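Local coordinates for protein oxidoreductase (Methanosarcina mazei, PDB 3KA7) that binds flavin-adenine dinucleotide and is probably an oxidoreductase of the flavin-containing amine oxidoreductase family, at residues 84-89 / 102-107; 111-116 / 146-151; 284-289 / 362-367; 310-315 / 326-331. One frame throughout, in Å; residues are numbered along the deposited sequence.

Contact 1 (84-89 / 102-107)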
# COMPACT_ATOMS: atom_id res chain seq x y z
N THR A 84 -7.06 2.26 15.99
CA THR A 84 -5.62 2.24 16.10
C THR A 84 -5.17 2.94 17.37
O THR A 84 -5.79 3.91 17.83
CB THR A 84 -5.01 2.90 14.85
OG1 THR A 84 -5.05 1.96 13.76
CG2 THR A 84 -3.57 3.34 15.12
N THR A 85 -4.08 2.44 17.95
CA THR A 85 -3.50 3.06 19.12
C THR A 85 -2.08 3.52 18.84
O THR A 85 -1.51 3.20 17.79
CB THR A 85 -3.53 2.10 20.32
OG1 THR A 85 -2.78 0.92 20.01
CG2 THR A 85 -4.98 1.71 20.63
N VAL A 86 -1.53 4.28 19.78
CA VAL A 86 -0.24 4.91 19.60
C VAL A 86 0.55 4.79 20.89
O VAL A 86 0.08 5.19 21.96
CB VAL A 86 -0.38 6.41 19.27
CG1 VAL A 86 0.97 7.01 18.86
CG2 VAL A 86 -1.42 6.62 18.16
N ARG A 87 1.77 4.27 20.77
CA ARG A 87 2.64 4.08 21.93
C ARG A 87 3.52 5.30 22.16
O ARG A 87 4.26 5.73 21.27
CB ARG A 87 3.50 2.83 21.72
CG ARG A 87 4.25 2.39 22.96
CD ARG A 87 4.37 0.86 23.03
NE ARG A 87 3.07 0.23 23.20
CZ ARG A 87 2.88 -1.09 23.26
NH1 ARG A 87 3.91 -1.92 23.14
NH2 ARG A 87 1.65 -1.58 23.43
N VAL A 88 3.44 5.87 23.36
CA VAL A 88 4.16 7.09 23.67
C VAL A 88 4.95 6.93 24.96
O VAL A 88 4.68 6.01 25.75
CB VAL A 88 3.20 8.30 23.77
CG1 VAL A 88 2.49 8.54 22.45
CG2 VAL A 88 2.19 8.10 24.90
N PRO A 89 5.93 7.80 25.19
CA PRO A 89 6.67 7.68 26.43
C PRO A 89 5.78 8.00 27.63
O PRO A 89 4.77 8.72 27.49
CB PRO A 89 7.77 8.72 26.28
CG PRO A 89 7.94 8.88 24.80
CD PRO A 89 6.54 8.78 24.28
N LYS A 102 3.05 4.38 27.49
CA LYS A 102 1.62 4.24 27.63
C LYS A 102 1.03 4.30 26.23
O LYS A 102 1.68 4.77 25.29
CB LYS A 102 1.07 5.36 28.51
CG LYS A 102 1.28 6.75 27.95
CD LYS A 102 0.83 7.83 28.93
CE LYS A 102 1.23 9.22 28.45
NZ LYS A 102 0.58 10.29 29.26
N ASP A 103 -0.20 3.80 26.08
CA ASP A 103 -0.87 3.81 24.78
C ASP A 103 -2.09 4.73 24.79
O ASP A 103 -2.86 4.73 25.75
CB ASP A 103 -1.31 2.39 24.40
CG ASP A 103 -0.14 1.46 24.09
OD1 ASP A 103 0.99 1.93 23.87
OD2 ASP A 103 -0.37 0.23 24.05
N ILE A 104 -2.26 5.51 23.72
CA ILE A 104 -3.45 6.34 23.52
C ILE A 104 -4.16 5.94 22.22
O ILE A 104 -3.54 5.40 21.31
CB ILE A 104 -3.09 7.84 23.45
CG1 ILE A 104 -2.26 8.13 22.20
CG2 ILE A 104 -2.33 8.27 24.69
CD1 ILE A 104 -2.29 9.58 21.72
N SER A 105 -5.46 6.21 22.13
CA SER A 105 -6.20 6.01 20.90
C SER A 105 -5.75 6.99 19.81
O SER A 105 -5.38 8.13 20.11
CB SER A 105 -7.70 6.17 21.18
OG SER A 105 -8.47 5.93 20.02
N PHE A 106 -5.77 6.55 18.56
CA PHE A 106 -5.34 7.40 17.44
C PHE A 106 -6.08 8.73 17.44
O PHE A 106 -5.47 9.79 17.30
CB PHE A 106 -5.56 6.66 16.12
CG PHE A 106 -5.16 7.43 14.89
CD1 PHE A 106 -3.84 7.41 14.43
CD2 PHE A 106 -6.10 8.15 14.17
CE1 PHE A 106 -3.47 8.10 13.29
CE2 PHE A 106 -5.73 8.85 13.01
CZ PHE A 106 -4.42 8.82 12.57
N ASN A 107 -7.40 8.68 17.60
CA ASN A 107 -8.19 9.92 17.58
C ASN A 107 -7.95 10.85 18.77
O ASN A 107 -8.39 12.01 18.74
CB ASN A 107 -9.67 9.61 17.42
CG ASN A 107 -10.00 9.07 16.04
OD1 ASN A 107 -10.52 7.96 15.91
ND2 ASN A 107 -9.67 9.84 15.00
O HOH W 1 -2.48 -0.37 22.44
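The guanidinium of Arg87 and the carboxylate of Asp103 meet edge to edge, their planes only 7° apart. The grip is side-on and uses two nitrogens. Arg87 NE donates to Asp103 OD1 at 2.8 Å, and Arg87 NH2 donates to Asp103 OD2, also at 2.8 Å. Both oxygens use their syn lone pairs, and both bonds are nearly straight. A water donates to Asp103 OD2 and is also bound to Thr85 OG1, which has a further partner in His295. The other flat group, the Phe106 ring, is approached obliquely by Thr84 CG2, which lies 4.1 Å from Phe106 CD1. The Phe106 ring also meets that of Phe154.

The two strands, 85-89 and 102-105, form an antiparallel beta hairpin. Val86 pairs with Ile104 and Val88 with Lys102, each pair joined by two backbone hydrogen bonds. One more bond, from Phe106 N to Thr84 O at 2.7 Å, continues the pairing to where the second strand ends. Val86, Val88, Ile104 and Lys102 share the face turned away from the salt bridge. There Val86 CB packs on Ile104 CG1 at 3.9 Å. Lys102 CG, between the backbone N and the carbonyl carbon (chi1 62°), sits tight against Val88 CG2 at 3.5 Å. Beyond CG the chain is extended, with Lys102 CE 3.7 Å from Pro89 O.

The hairpin therefore has two chemically different faces. One carries a paired charge, with Arg87 buried and Asp103 exposed, so the aspartate probably offsets the positive charge of the arginine. The other offers aliphatic groups, and Trp150 of helix 149-163 packs against them.

Contact 2 (111-116 / 146-151)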
# COMPACT_ATOMS: atom_id res chain seq x y z
N SER A 111 -4.73 14.90 22.70
CA SER A 111 -4.78 14.87 24.16
C SER A 111 -3.43 15.08 24.84
O SER A 111 -3.37 15.43 26.02
CB SER A 111 -5.38 13.56 24.66
OG SER A 111 -4.48 12.49 24.42
N LEU A 112 -2.34 14.88 24.09
CA LEU A 112 -0.99 14.99 24.64
C LEU A 112 -0.43 16.39 24.50
O LEU A 112 0.67 16.69 24.96
CB LEU A 112 -0.05 13.98 23.98
CG LEU A 112 -0.40 12.50 24.17
CD1 LEU A 112 0.72 11.64 23.62
CD2 LEU A 112 -0.66 12.18 25.64
N LEU A 113 -1.21 17.26 23.86
CA LEU A 113 -0.82 18.65 23.66
C LEU A 113 -1.29 19.52 24.82
O LEU A 113 -2.17 19.12 25.58
CB LEU A 113 -1.45 19.18 22.37
CG LEU A 113 -1.03 18.55 21.04
CD1 LEU A 113 -1.98 19.02 19.93
CD2 LEU A 113 0.38 18.95 20.72
N SER A 114 -0.71 20.71 24.95
CA SER A 114 -1.23 21.74 25.87
C SER A 114 -2.69 22.05 25.53
O SER A 114 -3.16 21.77 24.42
CB SER A 114 -0.41 23.00 25.73
OG SER A 114 -0.62 23.58 24.46
N TYR A 115 -3.42 22.65 26.47
CA TYR A 115 -4.81 23.02 26.20
C TYR A 115 -4.89 23.93 24.98
O TYR A 115 -5.73 23.74 24.10
CB TYR A 115 -5.42 23.74 27.40
CG TYR A 115 -6.90 23.93 27.26
CD1 TYR A 115 -7.77 22.90 27.58
CD2 TYR A 115 -7.43 25.13 26.80
CE1 TYR A 115 -9.13 23.06 27.47
CE2 TYR A 115 -8.80 25.29 26.68
CZ TYR A 115 -9.63 24.25 27.01
OH TYR A 115 -11.00 24.38 26.91
N LYS A 116 -4.03 24.94 24.94
CA LYS A 116 -3.95 25.88 23.82
C LYS A 116 -3.82 25.14 22.48
O LYS A 116 -4.58 25.36 21.54
CB LYS A 116 -2.74 26.80 23.99
CG LYS A 116 -2.64 27.90 22.95
CD LYS A 116 -1.41 28.78 23.14
CE LYS A 116 -0.16 28.11 22.59
NZ LYS A 116 0.95 29.09 22.32
N VAL A 146 1.71 24.39 15.14
CA VAL A 146 2.00 23.99 16.52
C VAL A 146 3.49 23.65 16.65
O VAL A 146 4.04 22.93 15.80
CB VAL A 146 1.16 22.74 16.92
CG1 VAL A 146 1.55 22.27 18.31
CG2 VAL A 146 -0.34 23.05 16.83
N SER A 147 4.15 24.16 17.69
CA SER A 147 5.60 23.94 17.86
C SER A 147 5.95 22.62 18.57
O SER A 147 7.05 22.10 18.43
CB SER A 147 6.26 25.12 18.59
OG SER A 147 5.98 25.11 19.98
N ASP A 148 5.00 22.07 19.32
CA ASP A 148 5.21 20.80 20.03
C ASP A 148 5.71 19.69 19.10
O ASP A 148 5.03 19.30 18.14
CB ASP A 148 3.90 20.38 20.72
CG ASP A 148 4.09 19.25 21.74
OD1 ASP A 148 5.05 18.44 21.63
OD2 ASP A 148 3.25 19.17 22.66
N GLU A 149 6.90 19.17 19.39
CA GLU A 149 7.49 18.12 18.57
C GLU A 149 6.64 16.84 18.49
O GLU A 149 6.81 16.05 17.56
CB GLU A 149 8.90 17.78 19.08
CG GLU A 149 9.61 16.71 18.26
CD GLU A 149 10.94 16.26 18.86
OE1 GLU A 149 10.98 15.92 20.07
OE2 GLU A 149 11.94 16.23 18.11
N TRP A 150 5.75 16.63 19.46
CA TRP A 150 4.84 15.47 19.45
C TRP A 150 4.14 15.30 18.11
O TRP A 150 4.05 14.19 17.57
CB TRP A 150 3.80 15.57 20.57
CG TRP A 150 2.51 14.77 20.37
CD1 TRP A 150 1.23 15.27 20.37
CD2 TRP A 150 2.39 13.36 20.14
NE1 TRP A 150 0.33 14.26 20.15
CE2 TRP A 150 1.01 13.07 20.01
CE3 TRP A 150 3.31 12.31 20.02
CZ2 TRP A 150 0.53 11.78 19.78
CZ3 TRP A 150 2.83 11.03 19.78
CH2 TRP A 150 1.45 10.77 19.67
N LEU A 151 3.63 16.39 17.55
CA LEU A 151 2.89 16.25 16.31
C LEU A 151 3.79 15.78 15.15
O LEU A 151 3.31 15.08 14.26
CB LEU A 151 2.15 17.54 15.94
CG LEU A 151 1.02 17.95 16.88
CD1 LEU A 151 0.28 19.15 16.26
CD2 LEU A 151 0.08 16.78 17.15
O HOH W 2 3.25 17.22 24.32
O HOH W 3 1.52 21.31 23.25
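Leu112 and Leu113 pack against Trp150 where two helix starts come together: Ser114 is the N-cap of helix 115-127 and Asp148 that of helix 149-163. Leu112 CD1 makes a CH-pi contact over one face of the indole, 3.9 Å from the centroid of the six-membered ring and 15° off its normal. Leu113 comes to the edge instead. Its CD2 lies near the ring plane, 3.8 Å from Trp150 CD1, and the two side chains cross at about a right angle. The same methyl is 4.0 Å from Leu151 CG and 3.5 Å from Asp148 OD2.

No direct hydrogen bond joins the segments. Two waters do so, both donating to Asp148 OD2. One also donates to Leu112 O, and the other accepts from Ser114 N.

Further out, Trp150 NE1 is bonded to Phe109 O, which would limit rotation of the indole. Val86, Val88 and Ile104 of the neighbouring hairpin also touch the ring. An alanine in place of Trp150 would probably open a gap beside Leu112 CD1 and Leu113 CD2 and leave Phe109 O without its indole donor.

Asp148 is held by its N-capping bond. Chi1 of -167° sets Asp148 CG anti to the backbone N; OD1 accepts from Trp150 N at 2.9 Å, the donor lying 41° out of the carboxylate plane.

Contact 3 (284-289 / 362-367)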
# COMPACT_ATOMS: atom_id res chain seq x y z
N ILE A 284 9.30 -6.67 9.43
CA ILE A 284 9.80 -7.68 10.35
C ILE A 284 8.60 -8.47 10.87
O ILE A 284 7.73 -7.89 11.51
CB ILE A 284 10.57 -7.05 11.53
CG1 ILE A 284 11.78 -6.26 11.00
CG2 ILE A 284 11.00 -8.13 12.54
CD1 ILE A 284 12.54 -5.51 12.09
N CYS A 285 8.57 -9.77 10.59
CA CYS A 285 7.47 -10.63 11.03
C CYS A 285 7.89 -11.38 12.29
O CYS A 285 8.95 -11.98 12.32
CB CYS A 285 7.12 -11.64 9.94
SG CYS A 285 6.59 -10.84 8.37
N LEU A 286 7.04 -11.33 13.32
CA LEU A 286 7.35 -11.97 14.60
C LEU A 286 6.41 -13.14 14.82
O LEU A 286 5.22 -13.04 14.55
CB LEU A 286 7.18 -10.97 15.75
CG LEU A 286 7.90 -9.62 15.61
CD1 LEU A 286 7.59 -8.72 16.80
CD2 LEU A 286 9.42 -9.80 15.44
N ALA A 287 6.95 -14.25 15.32
CA ALA A 287 6.14 -15.36 15.74
C ALA A 287 5.96 -15.17 17.24
O ALA A 287 6.87 -15.43 18.01
CB ALA A 287 6.86 -16.67 15.44
N ALA A 288 4.81 -14.66 17.66
CA ALA A 288 4.63 -14.30 19.06
C ALA A 288 3.93 -15.41 19.84
O ALA A 288 3.01 -16.03 19.34
CB ALA A 288 3.84 -12.99 19.17
N ASP A 289 4.38 -15.64 21.08
CA ASP A 289 3.77 -16.66 21.95
C ASP A 289 2.70 -16.05 22.85
O ASP A 289 2.11 -16.74 23.70
CB ASP A 289 4.84 -17.31 22.81
CG ASP A 289 5.96 -17.91 22.00
OD1 ASP A 289 5.75 -19.00 21.45
OD2 ASP A 289 7.03 -17.27 21.90
N TYR A 362 8.58 -13.68 22.06
CA TYR A 362 8.41 -13.83 20.61
C TYR A 362 9.75 -14.18 19.98
O TYR A 362 10.79 -14.07 20.62
CB TYR A 362 7.88 -12.53 19.99
CG TYR A 362 8.83 -11.37 20.18
CD1 TYR A 362 9.84 -11.11 19.26
CD2 TYR A 362 8.74 -10.55 21.30
CE1 TYR A 362 10.73 -10.08 19.45
CE2 TYR A 362 9.63 -9.51 21.50
CZ TYR A 362 10.62 -9.28 20.56
OH TYR A 362 11.50 -8.26 20.74
N GLU A 363 9.70 -14.61 18.72
CA GLU A 363 10.91 -14.80 17.94
C GLU A 363 10.74 -14.09 16.61
O GLU A 363 9.63 -14.00 16.07
CB GLU A 363 11.16 -16.29 17.69
CG GLU A 363 11.27 -17.13 18.96
CD GLU A 363 11.11 -18.62 18.70
OE1 GLU A 363 10.09 -19.02 18.07
OE2 GLU A 363 11.99 -19.40 19.13
N VAL A 364 11.83 -13.58 16.07
CA VAL A 364 11.78 -13.02 14.73
C VAL A 364 11.64 -14.18 13.75
O VAL A 364 12.47 -15.08 13.71
CB VAL A 364 13.05 -12.23 14.44
CG1 VAL A 364 13.05 -11.75 12.98
CG2 VAL A 364 13.18 -11.06 15.43
N LEU A 365 10.58 -14.13 12.94
CA LEU A 365 10.26 -15.20 12.01
C LEU A 365 10.91 -14.98 10.65
O LEU A 365 11.53 -15.88 10.10
CB LEU A 365 8.73 -15.32 11.88
CG LEU A 365 8.10 -16.42 11.02
CD1 LEU A 365 8.48 -17.83 11.50
CD2 LEU A 365 6.57 -16.25 10.97
N LEU A 366 10.75 -13.78 10.10
CA LEU A 366 11.29 -13.47 8.78
C LEU A 366 11.39 -11.96 8.64
O LEU A 366 10.51 -11.24 9.11
CB LEU A 366 10.38 -14.03 7.68
CG LEU A 366 10.90 -13.97 6.24
CD1 LEU A 366 12.16 -14.81 6.08
CD2 LEU A 366 9.82 -14.40 5.25
N ILE A 367 12.45 -11.50 8.00
CA ILE A 367 12.59 -10.08 7.69
C ILE A 367 12.60 -9.96 6.17
O ILE A 367 13.33 -10.70 5.50
CB ILE A 367 13.90 -9.53 8.28
CG1 ILE A 367 13.90 -9.73 9.80
CG2 ILE A 367 14.12 -8.04 7.90
CD1 ILE A 367 15.23 -9.36 10.44
O HOH W 4 7.57 -17.93 18.82
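Tyr362, Ala287 and Cys285 have the most surface buried where strands 284-288 and 362-367 pair antiparallel, with a classic beta bulge between them. Strand 362-370 is an outermost strand, within this chain, of the mixed sheet.

Tyr362 sits opposite Ala288. Its CG lies between the backbone N and the carbonyl carbon (chi1 61°). The Tyr362 and Leu286 side chains lie side by side and point the same way. Leu286 CD1 is over one face of the ring, 4.1 Å from Tyr362 CD1. Tyr362 CB packs on Ala288 CB, also at 4.1 Å. Leu353 of helix 342-356 touches both Tyr362 and Leu286, so the helix covers this face. Along the same face, Leu286 CD2 meets Val364 CG2 at 4.0 Å. Ile284 reaches both Val364 and Ile367.

Ala287 pairs with Glu363 through two backbone bonds. Its carbonyl is close to a water that is also near Glu363 OE1. Ala287 CB points to the other face, where it lies 4.2 Å from Leu365 CB. Phe47 of strand 47-50 packs on both of these residues.

Cys285 marks the bulge. Both Leu365 and Leu366 face it, so the register shifts by one residue. The extra residue turns the CB of Leu365 toward strand 284-288, 3.4 Å from Cys285 O. Cys285 N donates to Leu366 O. In return, Cys285 O takes two donors of unequal strength: Leu365 N at 2.8 Å and Leu366 N in a weak bond at 3.4 Å.

Contact 4 (310-315 / 326-331)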
# COMPACT_ATOMS: atom_id res chain seq x y z
N VAL A 310 3.05 -1.37 14.00
CA VAL A 310 2.95 -2.81 13.90
C VAL A 310 1.49 -3.22 13.93
O VAL A 310 0.65 -2.47 14.43
CB VAL A 310 3.82 -3.47 15.01
CG1 VAL A 310 4.44 -2.44 15.95
CG2 VAL A 310 3.13 -4.61 15.71
N ASN A 311 1.17 -4.37 13.33
CA ASN A 311 -0.17 -4.94 13.45
C ASN A 311 -0.12 -6.41 13.85
O ASN A 311 0.96 -6.98 14.00
CB ASN A 311 -1.07 -4.70 12.22
CG ASN A 311 -0.70 -5.54 11.00
OD1 ASN A 311 0.20 -6.39 11.02
ND2 ASN A 311 -1.44 -5.32 9.90
N GLU A 312 -1.29 -6.99 14.09
CA GLU A 312 -1.39 -8.34 14.62
C GLU A 312 -2.67 -8.94 14.06
O GLU A 312 -3.69 -9.01 14.75
CB GLU A 312 -1.48 -8.27 16.14
CG GLU A 312 -1.17 -9.56 16.85
CD GLU A 312 -0.78 -9.32 18.29
OE1 GLU A 312 -1.69 -9.22 19.15
OE2 GLU A 312 0.43 -9.20 18.56
N VAL A 313 -2.64 -9.34 12.80
CA VAL A 313 -3.88 -9.67 12.12
C VAL A 313 -4.51 -10.97 12.60
O VAL A 313 -5.67 -11.27 12.28
CB VAL A 313 -3.71 -9.69 10.59
CG1 VAL A 313 -3.28 -8.29 10.09
CG2 VAL A 313 -2.70 -10.76 10.17
N THR A 314 -3.75 -11.75 13.35
CA THR A 314 -4.29 -12.99 13.92
C THR A 314 -5.33 -12.66 15.00
O THR A 314 -6.08 -13.54 15.45
CB THR A 314 -3.18 -13.90 14.46
OG1 THR A 314 -2.20 -13.11 15.16
CG2 THR A 314 -2.50 -14.62 13.31
N GLN A 315 -5.36 -11.40 15.44
CA GLN A 315 -6.45 -10.95 16.30
C GLN A 315 -7.80 -11.06 15.57
O GLN A 315 -8.84 -11.27 16.20
CB GLN A 315 -6.22 -9.52 16.78
CG GLN A 315 -5.02 -9.41 17.73
CD GLN A 315 -5.33 -9.96 19.11
OE1 GLN A 315 -6.50 -10.14 19.47
NE2 GLN A 315 -4.29 -10.22 19.90
N HIS A 326 0.61 -15.76 17.74
CA HIS A 326 0.12 -14.60 17.00
C HIS A 326 1.14 -14.22 15.94
O HIS A 326 2.34 -14.47 16.09
CB HIS A 326 -0.13 -13.40 17.93
CG HIS A 326 -1.48 -13.42 18.58
ND1 HIS A 326 -2.65 -13.25 17.88
CD2 HIS A 326 -1.84 -13.58 19.88
CE1 HIS A 326 -3.68 -13.32 18.70
NE2 HIS A 326 -3.22 -13.51 19.93
N LEU A 327 0.65 -13.64 14.85
CA LEU A 327 1.52 -13.08 13.82
C LEU A 327 1.54 -11.58 14.01
O LEU A 327 0.52 -10.92 13.83
CB LEU A 327 0.98 -13.41 12.44
CG LEU A 327 1.70 -12.82 11.22
CD1 LEU A 327 3.22 -13.08 11.26
CD2 LEU A 327 1.07 -13.32 9.93
N THR A 328 2.69 -11.05 14.39
CA THR A 328 2.84 -9.62 14.61
C THR A 328 3.83 -9.11 13.59
O THR A 328 4.96 -9.61 13.51
CB THR A 328 3.35 -9.35 16.02
OG1 THR A 328 2.51 -10.03 16.97
CG2 THR A 328 3.37 -7.84 16.32
N MSE A 329 3.40 -8.13 12.79
CA MSE A 329 4.24 -7.59 11.71
C MSE A 329 4.54 -6.11 11.91
O MSE A 329 3.64 -5.32 12.20
CB MSE A 329 3.61 -7.86 10.34
CG MSE A 329 3.48 -9.35 10.05
SE MSE A 329 2.79 -9.71 8.28
CE MSE A 329 1.03 -9.00 8.47
N CYS A 330 5.81 -5.75 11.74
CA CYS A 330 6.30 -4.40 11.97
C CYS A 330 6.76 -3.78 10.66
O CYS A 330 7.32 -4.47 9.81
CB CYS A 330 7.51 -4.45 12.90
SG CYS A 330 7.23 -5.44 14.40
N HIS A 331 6.54 -2.48 10.51
CA HIS A 331 7.03 -1.77 9.32
C HIS A 331 7.98 -0.64 9.68
O HIS A 331 7.73 0.12 10.63
CB HIS A 331 5.90 -1.15 8.51
CG HIS A 331 6.35 -0.61 7.19
ND1 HIS A 331 6.80 -1.42 6.16
CD2 HIS A 331 6.49 0.67 6.74
CE1 HIS A 331 7.17 -0.67 5.14
NE2 HIS A 331 6.98 0.60 5.46
O HOH W 5 0.11 -9.15 11.62
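His326 meets three side chains of segment 310-315. Its ND1 is hydrogen-bonded to Thr314 OG1 at 2.8 Å, at the edge of the ring. The Glu312 carboxylate stacks over one face, with OE1 4.2 Å above the ring centre and the planes 18° apart. Gln315 NE2 lies over the same face, 3.4 Å from His326 CE1, and donates to Glu312 OE1.

Leu327 N donates to Thr314 OG1, so this hydroxyl has two partners on the strand. It is placed toward both by chi1 of 42°, which sets OG1 between the backbone N and the carbonyl carbon. Leu327 O receives a water that also binds Asn311 OD1 and Val313 N.

Thr328 OG1 donates to the anti lone pair of Glu312 OE2 at 2.7 Å. The same carboxylate takes the backbone amides of Leu292, Val293 and Gly294. A glutamine in place of Glu312 would probably weaken this cluster, leaving one of those amides, the threonine hydroxyl or Gln315 NE2 facing an NH2 instead of an acceptor.

Selenomethionine Met329 pairs with Asn311 through two backbone bonds. Its CE comes 3.7 Å from Asn311 OD1, while Asn311 ND2 is bonded to Phe54 O. Cys330 SG then packs on Val310 CB.

The antiparallel pairing of strand 307-311 with strand 326-334 thus gives way to a 3-10 segment at 313-315, held by side-chain bonds. The pair lies in the mixed sheet beside the flavin: Phe54 and Met56, which bind FAD, touch Met329 and Asn311 respectively.

Contacts 1, 3 and 4 belong to one seven-stranded mixed sheet. Contact 1 forms one outer end and contact 3 the other, their centres 22 Å apart. Contact 4 lies between them in strand order, within the loop contact 3 closes. Contacts 3 and 4 touch through neighbouring strands: Leu286 N is 2.7 Å from Thr328 O. Contact 2 is outside the sheet but packs on contact 1, with Val88 CG1 3.7 Å from Trp150 CZ3. Contact 4 nears the cofactor, with the Asn311 side chain about 6 Å from FAD. The side chains of Cys285 and Thr84, in contacts 3 and 1, are about 9 and 11 Å from FAD. Contact 2 lies away from that site.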